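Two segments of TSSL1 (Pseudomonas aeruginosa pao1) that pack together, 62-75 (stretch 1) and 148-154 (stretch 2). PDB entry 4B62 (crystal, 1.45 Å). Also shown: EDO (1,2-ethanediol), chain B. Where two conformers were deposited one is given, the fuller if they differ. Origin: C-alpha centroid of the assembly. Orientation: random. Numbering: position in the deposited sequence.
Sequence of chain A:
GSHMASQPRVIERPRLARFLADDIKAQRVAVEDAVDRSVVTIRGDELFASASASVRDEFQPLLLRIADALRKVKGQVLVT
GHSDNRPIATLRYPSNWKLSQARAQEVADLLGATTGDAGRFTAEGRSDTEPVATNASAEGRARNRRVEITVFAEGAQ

Stretch 1 (62-75) LLLRIADALRKVKG
Stretch 2 148-154: EITVFAE

Gly 75 sits so close to the backbone of Phe 152 that a side chain has no room: its CA lies 3.2 Å from Phe 152 O in a nearly straight CA-H...O contact (170° at H), and an ideal CB would fall 1.7 Å from that same oxygen. The helix of stretch 1, already under way at Leu 62 with phi/psi near -64/-40, lies almost parallel to the extended strand that is already running at Glu 148 (about -107/120). Their N-to-C directions differ by 12° and their axes approach to 10.6 Å, a gap filled by aliphatic side chains. Ile 66 CA is 9.3 Å from Ile 149 CA; after the helix the chains converge, Gly 75 CA to Glu 154 CA being 4.1 Å.

Ile 149 (chi1 m, chi2 t) points toward the helix and meets Ile 66 (m, t; CD1 to CD1, 4.2 Å) and Leu 63 (m, t; its CD2 to Ile 149 CD1, 4.4 Å). Val 151 (p) packs on Leu 70 (m, t; Leu 70 CD2 to Val 151 CB, 3.7 Å) and Val 73 (t; Val 73 CG1 to Val 151 CG2, 4.2 Å). Between them, Thr 150 (m) points away, and its OG1 hydrogen-bonds EDO O1 at 2.8 Å. The one hydrogen bond joining the stretches runs from Lys 74 N to Glu 154 OE1 (2.9 Å, 162°), reached by an extended t, t side chain.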

# COMPACT_ATOMS: atom_id res chain seq x y z
N LEU A 62 -2.21 -4.21 10.65
CA LEU A 62 -1.09 -3.56 9.98
C LEU A 62 -1.52 -2.19 9.43
O LEU A 62 -0.84 -1.18 9.64
CB LEU A 62 -0.52 -4.44 8.87
CG LEU A 62 0.55 -3.81 7.96
CD1 LEU A 62 1.74 -3.31 8.78
CD2 LEU A 62 1.01 -4.81 6.90
N LEU A 63 -2.66 -2.16 8.74
CA LEU A 63 -3.17 -0.88 8.24
C LEU A 63 -3.58 0.03 9.38
O LEU A 63 -3.47 1.25 9.27
CB LEU A 63 -4.32 -1.07 7.26
CG LEU A 63 -3.94 -1.51 5.87
CD1 LEU A 63 -5.16 -1.45 4.98
CD2 LEU A 63 -2.84 -0.64 5.26
N LEU A 64 -4.08 -0.53 10.47
CA LEU A 64 -4.39 0.29 11.64
C LEU A 64 -3.15 1.01 12.18
O LEU A 64 -3.22 2.18 12.53
CB LEU A 64 -5.05 -0.55 12.73
CG LEU A 64 -5.53 0.22 13.96
CD1 LEU A 64 -6.50 1.32 13.59
CD2 LEU A 64 -6.15 -0.78 14.92
N ARG A 65 -2.01 0.33 12.22
CA ARG A 65 -0.76 0.97 12.67
C ARG A 65 -0.35 2.11 11.73
O ARG A 65 0.19 3.14 12.18
CB ARG A 65 0.36 -0.05 12.80
CG ARG A 65 0.08 -1.05 13.91
CD ARG A 65 1.26 -1.92 14.22
NE ARG A 65 1.53 -2.92 13.20
CZ ARG A 65 0.93 -4.10 13.11
NH1 ARG A 65 -0.07 -4.42 13.93
NH2 ARG A 65 1.32 -4.96 12.18
N ILE A 66 -0.60 1.92 10.43
CA ILE A 66 -0.34 3.00 9.50
C ILE A 66 -1.29 4.17 9.75
O ILE A 66 -0.86 5.31 9.79
CB ILE A 66 -0.34 2.50 8.06
CG1 ILE A 66 0.89 1.61 7.88
CG2 ILE A 66 -0.31 3.67 7.08
CD1 ILE A 66 0.82 0.67 6.72
N ALA A 67 -2.57 3.89 9.97
CA ALA A 67 -3.53 4.94 10.32
C ALA A 67 -3.11 5.70 11.58
O ALA A 67 -3.25 6.93 11.64
CB ALA A 67 -4.93 4.37 10.50
N ASP A 68 -2.62 4.98 12.58
CA ASP A 68 -2.16 5.60 13.81
C ASP A 68 -1.02 6.58 13.52
O ASP A 68 -0.98 7.68 14.06
CB ASP A 68 -1.67 4.56 14.83
CG ASP A 68 -2.78 3.77 15.48
OD1 ASP A 68 -3.93 4.23 15.50
OD2 ASP A 68 -2.46 2.68 16.02
N ALA A 69 -0.07 6.15 12.68
CA ALA A 69 1.04 7.00 12.29
C ALA A 69 0.54 8.23 11.53
O ALA A 69 1.05 9.34 11.75
CB ALA A 69 2.04 6.22 11.45
N LEU A 70 -0.46 8.04 10.68
CA LEU A 70 -0.99 9.12 9.85
C LEU A 70 -1.79 10.15 10.64
O LEU A 70 -1.96 11.28 10.19
CB LEU A 70 -1.81 8.56 8.67
CG LEU A 70 -1.00 7.79 7.61
CD1 LEU A 70 -1.94 7.19 6.59
CD2 LEU A 70 0.04 8.66 6.92
N ARG A 71 -2.24 9.78 11.84
CA ARG A 71 -2.85 10.74 12.76
C ARG A 71 -1.84 11.75 13.29
O ARG A 71 -2.20 12.86 13.68
CB ARG A 71 -3.51 10.01 13.94
CG ARG A 71 -4.71 9.17 13.55
N LYS A 72 -0.57 11.35 13.31
CA LYS A 72 0.52 12.15 13.83
C LYS A 72 1.21 13.02 12.77
O LYS A 72 1.84 14.01 13.10
CB LYS A 72 1.57 11.24 14.51
CG LYS A 72 1.01 10.35 15.61
N VAL A 73 1.10 12.62 11.50
CA VAL A 73 1.72 13.33 10.38
C VAL A 73 0.61 13.67 9.39
O VAL A 73 0.24 12.84 8.55
CB VAL A 73 2.80 12.47 9.69
CG1 VAL A 73 3.43 13.22 8.52
CG2 VAL A 73 3.86 12.06 10.70
N LYS A 74 0.11 14.90 9.49
CA LYS A 74 -1.16 15.28 8.86
C LYS A 74 -1.01 15.79 7.42
O LYS A 74 -1.56 16.83 7.05
CB LYS A 74 -1.90 16.29 9.74
N GLY A 75 -0.28 15.05 6.61
CA GLY A 75 -0.19 15.34 5.19
C GLY A 75 -1.23 14.59 4.36
O GLY A 75 -1.82 13.59 4.81
N GLU A 148 2.07 1.36 -2.48
CA GLU A 148 2.96 2.37 -1.96
C GLU A 148 2.08 3.48 -1.41
O GLU A 148 1.29 4.08 -2.15
CB GLU A 148 3.91 2.89 -3.04
CG GLU A 148 4.90 1.84 -3.52
CD GLU A 148 5.99 2.36 -4.47
OE1 GLU A 148 6.09 3.60 -4.66
OE2 GLU A 148 6.74 1.51 -5.02
N ILE A 149 2.22 3.73 -0.12
CA ILE A 149 1.42 4.72 0.58
C ILE A 149 2.33 5.94 0.84
O ILE A 149 3.28 5.86 1.62
CB ILE A 149 0.89 4.18 1.92
CG1 ILE A 149 0.04 2.93 1.69
CG2 ILE A 149 0.08 5.23 2.66
CD1 ILE A 149 -0.26 2.14 2.95
N THR A 150 2.06 7.04 0.15
CA THR A 150 2.87 8.23 0.26
C THR A 150 2.14 9.25 1.10
O THR A 150 1.02 9.63 0.77
CB THR A 150 3.15 8.82 -1.14
OG1 THR A 150 3.95 7.91 -1.89
CG2 THR A 150 3.88 10.15 -1.05
N VAL A 151 2.78 9.70 2.19
CA VAL A 151 2.27 10.83 2.97
C VAL A 151 3.18 12.01 2.67
O VAL A 151 4.41 11.93 2.78
CB VAL A 151 2.16 10.56 4.49
CG1 VAL A 151 3.50 10.35 5.14
CG2 VAL A 151 1.45 11.73 5.18
N PHE A 152 2.55 13.11 2.31
CA PHE A 152 3.23 14.35 2.01
C PHE A 152 3.42 15.18 3.28
O PHE A 152 2.88 14.87 4.33
CB PHE A 152 2.42 15.13 0.97
CG PHE A 152 2.31 14.41 -0.35
CD1 PHE A 152 3.29 14.56 -1.30
CD2 PHE A 152 1.23 13.58 -0.64
CE1 PHE A 152 3.21 13.91 -2.53
CE2 PHE A 152 1.13 12.93 -1.86
CZ PHE A 152 2.12 13.09 -2.80
N ALA A 153 4.18 16.26 3.19
CA ALA A 153 4.43 17.12 4.35
C ALA A 153 3.14 17.69 4.94
O ALA A 153 2.22 18.06 4.21
CB ALA A 153 5.35 18.25 3.96
N GLU A 154 3.08 17.77 6.27
CA GLU A 154 1.93 18.38 6.94
C GLU A 154 1.94 19.90 6.72
O GLU A 154 0.93 20.48 6.34
CB GLU A 154 1.91 18.06 8.44
CG GLU A 154 0.69 18.64 9.16
CD GLU A 154 0.62 18.31 10.64
OE1 GLU A 154 1.05 17.20 11.06
OE2 GLU A 154 0.08 19.16 11.38
C1 EDO B . 5.73 7.77 -4.60
O1 EDO B . 5.81 8.87 -3.68
C2 EDO B . 6.96 7.64 -5.50
O2 EDO B . 8.15 7.44 -4.71